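Arginase (Glaciozyma antarctica, PDB 5YNL) probably hydrolyses L-arginine to L-ornithine and urea, as a cold-adapted member of the manganese-dependent arginase family. Local coordinates at residues Pro55-Ile60 with Gly94-Phe99; Ser49-Thr54 with Leu323-Asp328; Ala179-Asn184 with Ile228-Leu233. All blocks are in the same frame, centred on the assembly; numbering follows the deposited sequence. Where two conformers were deposited one is given.

Interaction 1 (Pro55-Ile60 with Gly94-Phe99); sequences PRTAGI and GWTVDF
R56 and W95 pack together where strands 57-60 and 96-99 begin to run side by side. The two are parallel neighbours at one margin of the arginase alpha/beta sheet. They are joined by a beta-alpha-beta crossover whose helices include 77-83 and 86-92. Side chains alternate between the two faces of the sheet.

With CG of W95 beside its own backbone N (chi1 -69°), the CE3-CZ3 edge of the indole is brought up to the backbone at R56 and T57. Its CE3 lies 3.7 Å from CB of R56. The CG of R56 sits above one ring face, toward the rim, while the backbone N of T57 comes to the ring edge near its plane. The indole is also tied down at its far end, since NE1 bonds to the carbonyl of L357.

A58, V97, I60 and F99 share a face. There I60 reaches two ways: its CD1 meets CG1 of V97 at 3.9 Å, and its CG2 meets CD1 of F99 at 3.5 Å. The I60 side chain is turned aslant to both partners. L87 and I90 of helix 86-92 pack against this face.

T57, T96 and D98 take the other face, where D98 OD2 bonds to Q146. The backbones are zipped by T96 N to R56 O, A58 N to T96 O, D98 N to A58 O and I60 N to D98 O. The hydroxyl of T57 turns back along its own chain and donates from OG1 to the O of P55, at 2.7 Å.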
loop_
_atom_site.group_PDB
_atom_site.type_symbol
_atom_site.label_atom_id
_atom_site.label_comp_id
_atom_site.label_asym_id
_atom_site.label_seq_id
_atom_site.Cartn_x
_atom_site.Cartn_y
_atom_site.Cartn_z
ATOM N N PRO A 55 15.401 -17.808 3.686
ATOM C CA PRO A 55 16.351 -16.699 3.480
ATOM C C PRO A 55 15.642 -15.355 3.148
ATOM O O PRO A 55 15.266 -15.125 1.992
ATOM C CB PRO A 55 17.240 -17.194 2.324
ATOM C CG PRO A 55 16.460 -18.276 1.652
ATOM C CD PRO A 55 15.525 -18.866 2.662
ATOM N N ARG A 56 15.476 -14.489 4.153
ATOM C CA ARG A 56 14.645 -13.270 4.032
ATOM C C ARG A 56 14.957 -12.344 2.838
ATOM O O ARG A 56 16.051 -11.766 2.740
ATOM C CB ARG A 56 14.679 -12.439 5.330
ATOM C CG ARG A 56 13.863 -12.997 6.495
ATOM C CD ARG A 56 12.506 -13.533 6.041
ATOM N NE ARG A 56 11.636 -13.922 7.157
ATOM C CZ ARG A 56 11.767 -15.039 7.867
ATOM N NH1 ARG A 56 12.750 -15.887 7.607
ATOM N NH2 ARG A 56 10.921 -15.298 8.853
ATOM N N THR A 57 13.983 -12.171 1.950
ATOM C CA THR A 57 14.253 -11.409 0.746
ATOM C C THR A 57 13.262 -10.295 0.516
ATOM O O THR A 57 12.048 -10.510 0.559
ATOM C CB THR A 57 14.319 -12.303 -0.487
ATOM O OG1 THR A 57 15.112 -13.460 -0.188
ATOM C CG2 THR A 57 14.948 -11.536 -1.658
ATOM N N ALA A 58 13.801 -9.096 0.283
ATOM C CA ALA A 58 12.993 -7.913 -0.009
ATOM C C ALA A 58 12.926 -7.740 -1.519
ATOM O O ALA A 58 13.954 -7.557 -2.162
ATOM C CB ALA A 58 13.595 -6.650 0.651
ATOM N N GLY A 59 11.725 -7.819 -2.085
ATOM C CA GLY A 59 11.549 -7.552 -3.500
ATOM C C GLY A 59 11.338 -6.066 -3.695
ATOM O O GLY A 59 10.581 -5.426 -2.950
ATOM N N ILE A 60 12.006 -5.497 -4.686
ATOM C CA ILE A 60 11.873 -4.071 -4.909
ATOM C C ILE A 60 11.358 -3.794 -6.312
ATOM O O ILE A 60 12.007 -4.162 -7.302
ATOM C CB ILE A 60 13.208 -3.332 -4.645
ATOM C CG1 ILE A 60 13.517 -3.342 -3.143
ATOM C CG2 ILE A 60 13.143 -1.894 -5.156
ATOM C CD1 ILE A 60 14.785 -2.650 -2.783
ATOM N N GLY A 94 19.519 -7.198 7.708
ATOM C CA GLY A 94 19.537 -8.637 7.517
ATOM C C GLY A 94 18.740 -9.129 6.320
ATOM O O GLY A 94 18.644 -10.331 6.097
ATOM N N TRP A 95 18.171 -8.217 5.540
ATOM C CA TRP A 95 17.435 -8.603 4.335
ATOM C C TRP A 95 18.324 -8.744 3.089
ATOM O O TRP A 95 19.284 -7.972 2.906
ATOM C CB TRP A 95 16.380 -7.554 4.027
ATOM C CG TRP A 95 15.242 -7.485 4.981
ATOM C CD1 TRP A 95 15.131 -6.678 6.077
ATOM C CD2 TRP A 95 14.009 -8.221 4.897
ATOM N NE1 TRP A 95 13.909 -6.879 6.689
ATOM C CE2 TRP A 95 13.206 -7.824 5.987
ATOM C CE3 TRP A 95 13.517 -9.194 4.016
ATOM C CZ2 TRP A 95 11.951 -8.367 6.221
ATOM C CZ3 TRP A 95 12.271 -9.717 4.238
ATOM C CH2 TRP A 95 11.496 -9.307 5.335
ATOM N N THR A 96 17.999 -9.704 2.218
ATOM C CA THR A 96 18.638 -9.781 0.896
ATOM C C THR A 96 17.759 -9.080 -0.140
ATOM O O THR A 96 16.521 -9.203 -0.117
ATOM C CB THR A 96 18.961 -11.227 0.459
ATOM O OG1 THR A 96 20.224 -11.607 1.008
ATOM C CG2 THR A 96 19.046 -11.339 -1.065
ATOM N N VAL A 97 18.401 -8.321 -1.025
ATOM C CA VAL A 97 17.680 -7.445 -1.934
ATOM C C VAL A 97 17.598 -8.003 -3.350
ATOM O O VAL A 97 18.618 -8.337 -3.969
ATOM C CB VAL A 97 18.280 -6.030 -1.927
ATOM C CG1 VAL A 97 17.716 -5.190 -3.064
ATOM C CG2 VAL A 97 18.007 -5.367 -0.589
ATOM N N ASP A 98 16.368 -8.107 -3.845
ATOM C CA ASP A 98 16.116 -8.498 -5.216
ATOM C C ASP A 98 15.596 -7.277 -5.967
ATOM O O ASP A 98 14.395 -7.005 -5.962
ATOM C CB ASP A 98 15.087 -9.625 -5.247
ATOM C CG ASP A 98 14.959 -10.269 -6.608
ATOM O OD1 ASP A 98 15.911 -10.159 -7.414
ATOM O OD2 ASP A 98 13.905 -10.899 -6.862
ATOM N N PHE A 99 16.516 -6.535 -6.583
ATOM C CA PHE A 99 16.207 -5.360 -7.391
ATOM C C PHE A 99 16.773 -5.506 -8.801
ATOM O O PHE A 99 17.943 -5.867 -8.964
ATOM C CB PHE A 99 16.840 -4.128 -6.757
ATOM C CG PHE A 99 16.533 -2.847 -7.480
ATOM C CD1 PHE A 99 15.224 -2.529 -7.839
ATOM C CD2 PHE A 99 17.546 -1.946 -7.779
ATOM C CE1 PHE A 99 14.942 -1.323 -8.511
ATOM C CE2 PHE A 99 17.273 -0.757 -8.432
ATOM C CZ PHE A 99 15.976 -0.444 -8.808
#

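Interaction 2 (Ser49-Thr54 with Leu323-Asp328); sequences SPFLAT and LLVSLD
F51 turns its ring to the V325 side by a chi1 of -52°, which sets CG beside its own backbone N. V325 answers with chi1 -66°, which places CG1 anti to its carbonyl carbon and in contact with the phenylalanine. The two side chains meet at about a right angle. CB of F51 lies 3.7 Å from CG1 of V325. Farther out, CE2 of F51 meets CD2 of L323 at 4.1 Å, and the carbonyl O of L323 lies obliquely to the ring. L52 adds its CD1 to the same V325 methyl, CG1, at 4.2 Å. No hydrogen bond joins the two segments.

The loop is shaped from within. OG of S49 accepts from L52 N at 3.0 Å and from F51 N at 3.2 Å, an ST motif and an ST turn on one oxygen. CG of P50 lies over one face of the F51 ring, toward its rim. An alanine in place of F51 would keep the CB contact with V325, but would probably open a gap beside CD2 of L323 and leave P50 without the ring it lies over.

The N-terminal loop thus lies against the start of strand 324-330. P280 also touches both F51 and V325, and Y169 packs on V325. The backbone of V325 bonds to T148 on strand 147-152 and to I281 on strand 281-286. V325 thus lies between two strands inside the parallel sheet, and the loop packs at the N-terminal end of its strand.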
loop_
_atom_site.group_PDB
_atom_site.type_symbol
_atom_site.label_atom_id
_atom_site.label_comp_id
_atom_site.label_asym_id
_atom_site.label_seq_id
_atom_site.Cartn_x
_atom_site.Cartn_y
_atom_site.Cartn_z
ATOM N N SER A 49 7.520 -14.780 10.942
ATOM C CA SER A 49 6.635 -14.763 9.783
ATOM C C SER A 49 6.324 -16.169 9.324
ATOM O O SER A 49 7.247 -16.965 9.119
ATOM C CB SER A 49 7.258 -14.002 8.631
ATOM O OG SER A 49 6.563 -14.284 7.437
ATOM N N PRO A 50 5.019 -16.483 9.175
ATOM C CA PRO A 50 4.519 -17.779 8.683
ATOM C C PRO A 50 4.459 -17.822 7.165
ATOM O O PRO A 50 4.114 -18.859 6.611
ATOM C CB PRO A 50 3.084 -17.851 9.237
ATOM C CG PRO A 50 2.788 -16.457 9.858
ATOM C CD PRO A 50 3.921 -15.546 9.480
ATOM N N PHE A 51 4.787 -16.715 6.504
ATOM C CA PHE A 51 4.636 -16.609 5.053
ATOM C C PHE A 51 5.964 -16.543 4.280
ATOM O O PHE A 51 6.122 -17.209 3.244
ATOM C CB PHE A 51 3.772 -15.384 4.708
ATOM C CG PHE A 51 2.467 -15.339 5.450
ATOM C CD1 PHE A 51 1.546 -16.377 5.328
ATOM C CD2 PHE A 51 2.160 -14.267 6.276
ATOM C CE1 PHE A 51 0.334 -16.336 6.021
ATOM C CE2 PHE A 51 0.961 -14.216 6.964
ATOM C CZ PHE A 51 0.043 -15.251 6.843
ATOM N N LEU A 52 6.909 -15.746 4.784
ATOM C CA LEU A 52 8.144 -15.432 4.045
ATOM C C LEU A 52 9.128 -16.592 3.867
ATOM O O LEU A 52 9.057 -17.594 4.571
ATOM C CB LEU A 52 8.875 -14.245 4.692
ATOM C CG LEU A 52 8.618 -12.857 4.109
ATOM C CD1 LEU A 52 7.362 -12.846 3.271
ATOM C CD2 LEU A 52 8.506 -11.823 5.219
ATOM N N ALA A 53 10.051 -16.429 2.920
ATOM C CA ALA A 53 11.081 -17.431 2.633
ATOM C C ALA A 53 12.232 -17.350 3.631
ATOM O O ALA A 53 12.709 -16.244 3.964
ATOM C CB ALA A 53 11.603 -17.277 1.213
ATOM N N THR A 54 12.673 -18.535 4.069
ATOM C CA THR A 54 13.641 -18.709 5.152
ATOM C C THR A 54 14.955 -17.962 4.949
ATOM O O THR A 54 15.595 -17.584 5.931
ATOM C CB THR A 54 13.927 -20.192 5.433
ATOM N N LEU A 323 3.088 -10.308 10.023
ATOM C CA LEU A 323 2.125 -10.707 8.985
ATOM C C LEU A 323 2.350 -10.001 7.637
ATOM O O LEU A 323 1.757 -10.373 6.622
ATOM C CB LEU A 323 0.686 -10.498 9.473
ATOM C CG LEU A 323 0.355 -11.175 10.819
ATOM C CD1 LEU A 323 -0.868 -10.542 11.479
ATOM C CD2 LEU A 323 0.143 -12.669 10.653
ATOM N N LEU A 324 3.206 -8.983 7.620
ATOM C CA LEU A 324 3.390 -8.186 6.404
ATOM C C LEU A 324 4.077 -8.964 5.254
ATOM O O LEU A 324 5.163 -9.512 5.422
ATOM C CB LEU A 324 4.182 -6.925 6.736
ATOM C CG LEU A 324 4.458 -5.954 5.589
ATOM C CD1 LEU A 324 3.216 -5.096 5.312
ATOM C CD2 LEU A 324 5.678 -5.078 5.934
ATOM N N VAL A 325 3.441 -9.000 4.089
ATOM C CA VAL A 325 4.086 -9.586 2.920
ATOM C C VAL A 325 4.317 -8.560 1.811
ATOM O O VAL A 325 5.217 -8.727 0.995
ATOM C CB VAL A 325 3.294 -10.772 2.352
ATOM C CG1 VAL A 325 3.277 -11.939 3.350
ATOM C CG2 VAL A 325 1.868 -10.335 1.995
ATOM N N SER A 326 3.523 -7.493 1.794
ATOM C CA SER A 326 3.665 -6.454 0.779
ATOM C C SER A 326 3.515 -5.056 1.330
ATOM O O SER A 326 2.625 -4.785 2.147
ATOM C CB SER A 326 2.668 -6.641 -0.357
ATOM O OG SER A 326 3.177 -7.538 -1.312
ATOM N N LEU A 327 4.389 -4.180 0.850
ATOM C CA LEU A 327 4.455 -2.790 1.264
ATOM C C LEU A 327 4.524 -1.898 0.030
ATOM O O LEU A 327 5.444 -2.054 -0.801
ATOM C CB LEU A 327 5.729 -2.574 2.086
ATOM C CG LEU A 327 6.146 -1.140 2.418
ATOM C CD1 LEU A 327 5.101 -0.485 3.323
ATOM C CD2 LEU A 327 7.502 -1.156 3.063
ATOM N N ASP A 328 3.563 -0.983 -0.102
ATOM C CA ASP A 328 3.674 0.073 -1.096
ATOM C C ASP A 328 4.065 1.376 -0.394
ATOM O O ASP A 328 3.499 1.717 0.661
ATOM C CB ASP A 328 2.345 0.342 -1.794
ATOM C CG ASP A 328 1.660 -0.902 -2.293
ATOM O OD1 ASP A 328 2.315 -1.948 -2.522
ATOM O OD2 ASP A 328 0.430 -0.800 -2.478
#

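Interaction 3 (Ala179-Asn184 with Ile228-Leu233); sequences AHADIN and IVYIGL
A179 begins the contact by its backbone: its CA lies 3.6 Å from the O of G232, at the corner the chain turns at G232. The segment belongs to the Asp-Ala-His-x-Asp motif that supplies manganese ligands in other arginases, and here probably edges the corresponding site. The CB of A179 sits over the centre of the H180 ring.

H180 presents its backbone rather than its ring to the other segment. CD2 of L233 presses on its carbonyl carbon, C, at 3.4 Å. With CD1 of L233 anti to CA (chi2 -177°), it is the other methyl, CD2, that turns to the peptide between H180 and A181. The imidazole leaves the contact, and its ND1 bonds to the carbonyl of D235.

A181 is the main partner of Y230. Its CB stands 4.2 Å above one face of the phenol ring, toward the rim, and CG1 of I228 lies over the opposite face. The ring is therefore gripped on both sides. Its OH donates a weak hydrogen bond to the carbonyl O of A181 at 2.8 Å, which gives the buried hydroxyl a partner. Past D182, I183 brings its CD1 to 3.8 Å from the Y230 OH, beside the same bond.

Further neighbours close round the phenol. W176 on strand 173-177 meets it edge-to-face, V199 comes from helix 198-202, L244 from helix 241-246, and C251 from strand 250-253, the next strand of the sheet.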
loop_
_atom_site.group_PDB
_atom_site.type_symbol
_atom_site.label_atom_id
_atom_site.label_comp_id
_atom_site.label_asym_id
_atom_site.label_seq_id
_atom_site.Cartn_x
_atom_site.Cartn_y
_atom_site.Cartn_z
ATOM N N ALA A 179 -4.986 10.011 2.289
ATOM C CA ALA A 179 -5.955 11.061 2.574
ATOM C C ALA A 179 -7.210 10.814 1.748
ATOM O O ALA A 179 -8.272 11.384 2.023
ATOM C CB ALA A 179 -5.362 12.422 2.242
ATOM N N HIS A 180 -7.070 9.967 0.726
ATOM C CA HIS A 180 -8.136 9.719 -0.242
ATOM C C HIS A 180 -8.570 8.268 -0.254
ATOM O O HIS A 180 -7.743 7.368 -0.158
ATOM C CB HIS A 180 -7.656 10.076 -1.646
ATOM C CG HIS A 180 -6.973 11.395 -1.731
ATOM N ND1 HIS A 180 -7.560 12.568 -1.289
ATOM C CD2 HIS A 180 -5.751 11.743 -2.198
ATOM C CE1 HIS A 180 -6.732 13.572 -1.490
ATOM N NE2 HIS A 180 -5.623 13.098 -2.042
ATOM N N ALA A 181 -9.869 8.046 -0.420
ATOM C CA ALA A 181 -10.408 6.688 -0.492
ATOM C C ALA A 181 -10.144 6.017 -1.844
ATOM O O ALA A 181 -10.141 4.791 -1.926
ATOM C CB ALA A 181 -11.908 6.667 -0.150
ATOM N N ASP A 182 -9.926 6.816 -2.892
ATOM C CA ASP A 182 -9.675 6.289 -4.242
ATOM C C ASP A 182 -10.651 5.154 -4.651
ATOM O O ASP A 182 -10.246 4.154 -5.259
ATOM C CB ASP A 182 -8.214 5.813 -4.375
ATOM C CG ASP A 182 -7.201 6.945 -4.260
ATOM O OD1 ASP A 182 -7.569 8.117 -4.461
ATOM O OD2 ASP A 182 -6.016 6.656 -3.989
ATOM N N ILE A 183 -11.929 5.303 -4.317
ATOM C CA ILE A 183 -12.865 4.203 -4.520
ATOM C C ILE A 183 -13.913 4.459 -5.605
ATOM O O ILE A 183 -14.826 3.656 -5.794
ATOM C CB ILE A 183 -13.534 3.768 -3.183
ATOM C CG1 ILE A 183 -13.905 2.281 -3.211
ATOM C CG2 ILE A 183 -14.739 4.632 -2.855
ATOM C CD1 ILE A 183 -14.198 1.728 -1.848
ATOM N N ASN A 184 -13.764 5.558 -6.335
ATOM C CA ASN A 184 -14.718 5.886 -7.395
ATOM C C ASN A 184 -14.830 4.845 -8.498
ATOM O O ASN A 184 -13.824 4.336 -8.988
ATOM C CB ASN A 184 -14.400 7.240 -8.029
ATOM C CG ASN A 184 -15.379 8.307 -7.620
ATOM O OD1 ASN A 184 -16.377 8.024 -6.960
ATOM N ND2 ASN A 184 -15.114 9.539 -8.022
ATOM N N ILE A 228 -10.531 -4.706 3.501
ATOM C CA ILE A 228 -9.846 -3.416 3.405
ATOM C C ILE A 228 -10.182 -2.488 4.571
ATOM O O ILE A 228 -11.330 -2.461 5.036
ATOM C CB ILE A 228 -10.086 -2.710 2.031
ATOM C CG1 ILE A 228 -9.450 -1.303 2.010
ATOM C CG2 ILE A 228 -11.565 -2.703 1.660
ATOM C CD1 ILE A 228 -9.529 -0.573 0.653
ATOM N N VAL A 229 -9.165 -1.760 5.059
ATOM C CA VAL A 229 -9.374 -0.716 6.055
ATOM C C VAL A 229 -8.565 0.533 5.694
ATOM O O VAL A 229 -7.428 0.438 5.185
ATOM C CB VAL A 229 -9.115 -1.226 7.515
ATOM C CG1 VAL A 229 -7.649 -1.574 7.731
ATOM C CG2 VAL A 229 -9.577 -0.209 8.550
ATOM N N TYR A 230 -9.171 1.699 5.923
ATOM C CA TYR A 230 -8.582 2.978 5.563
ATOM C C TYR A 230 -8.155 3.731 6.833
ATOM O O TYR A 230 -8.920 3.830 7.813
ATOM C CB TYR A 230 -9.608 3.834 4.819
ATOM C CG TYR A 230 -9.902 3.434 3.392
ATOM C CD1 TYR A 230 -9.063 3.814 2.358
ATOM C CD2 TYR A 230 -11.040 2.716 3.070
ATOM C CE1 TYR A 230 -9.333 3.467 1.049
ATOM C CE2 TYR A 230 -11.322 2.363 1.750
ATOM C CZ TYR A 230 -10.459 2.745 0.751
ATOM O OH TYR A 230 -10.715 2.404 -0.558
ATOM N N ILE A 231 -6.938 4.267 6.810
ATOM C CA ILE A 231 -6.414 5.075 7.898
ATOM C C ILE A 231 -5.859 6.344 7.302
ATOM O O ILE A 231 -5.021 6.268 6.377
ATOM C CB ILE A 231 -5.257 4.357 8.605
ATOM C CG1 ILE A 231 -5.782 3.072 9.252
ATOM C CG2 ILE A 231 -4.617 5.271 9.649
ATOM C CD1 ILE A 231 -4.710 2.086 9.694
ATOM N N GLY A 232 -6.283 7.497 7.837
ATOM C CA GLY A 232 -5.741 8.791 7.443
ATOM C C GLY A 232 -6.654 9.626 6.559
ATOM O O GLY A 232 -6.295 10.736 6.152
ATOM N N LEU A 233 -7.838 9.097 6.256
ATOM C CA LEU A 233 -8.777 9.770 5.358
ATOM C C LEU A 233 -9.144 11.198 5.815
ATOM O O LEU A 233 -9.295 11.475 7.026
ATOM C CB LEU A 233 -10.045 8.937 5.175
ATOM C CG LEU A 233 -9.956 7.605 4.417
ATOM C CD1 LEU A 233 -11.360 6.987 4.308
ATOM C CD2 LEU A 233 -9.351 7.777 3.031
#

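All three contacts reach one parallel sheet. Interaction 1 pairs its margin strand 96-99 with strand 57-63, interaction 2 lays the N-terminal loop on the interior strand 324-330, and interaction 3 joins the loop after strand 173-177 to strand 228-233 toward the other margin. Interactions 1 and 2 have centres 11 Å apart and touch: W95 CH2 packs on L52 CD2 at 3.9 Å. Interaction 3 lies across the centre of the chain, its centre 29 Å from that of interaction 1 and 23 Å from that of interaction 2. Along the chain, interaction 2 closes a long loop that encloses the other two in series. It thus brings the N-terminal loop against the last strand of the sheet in chain order.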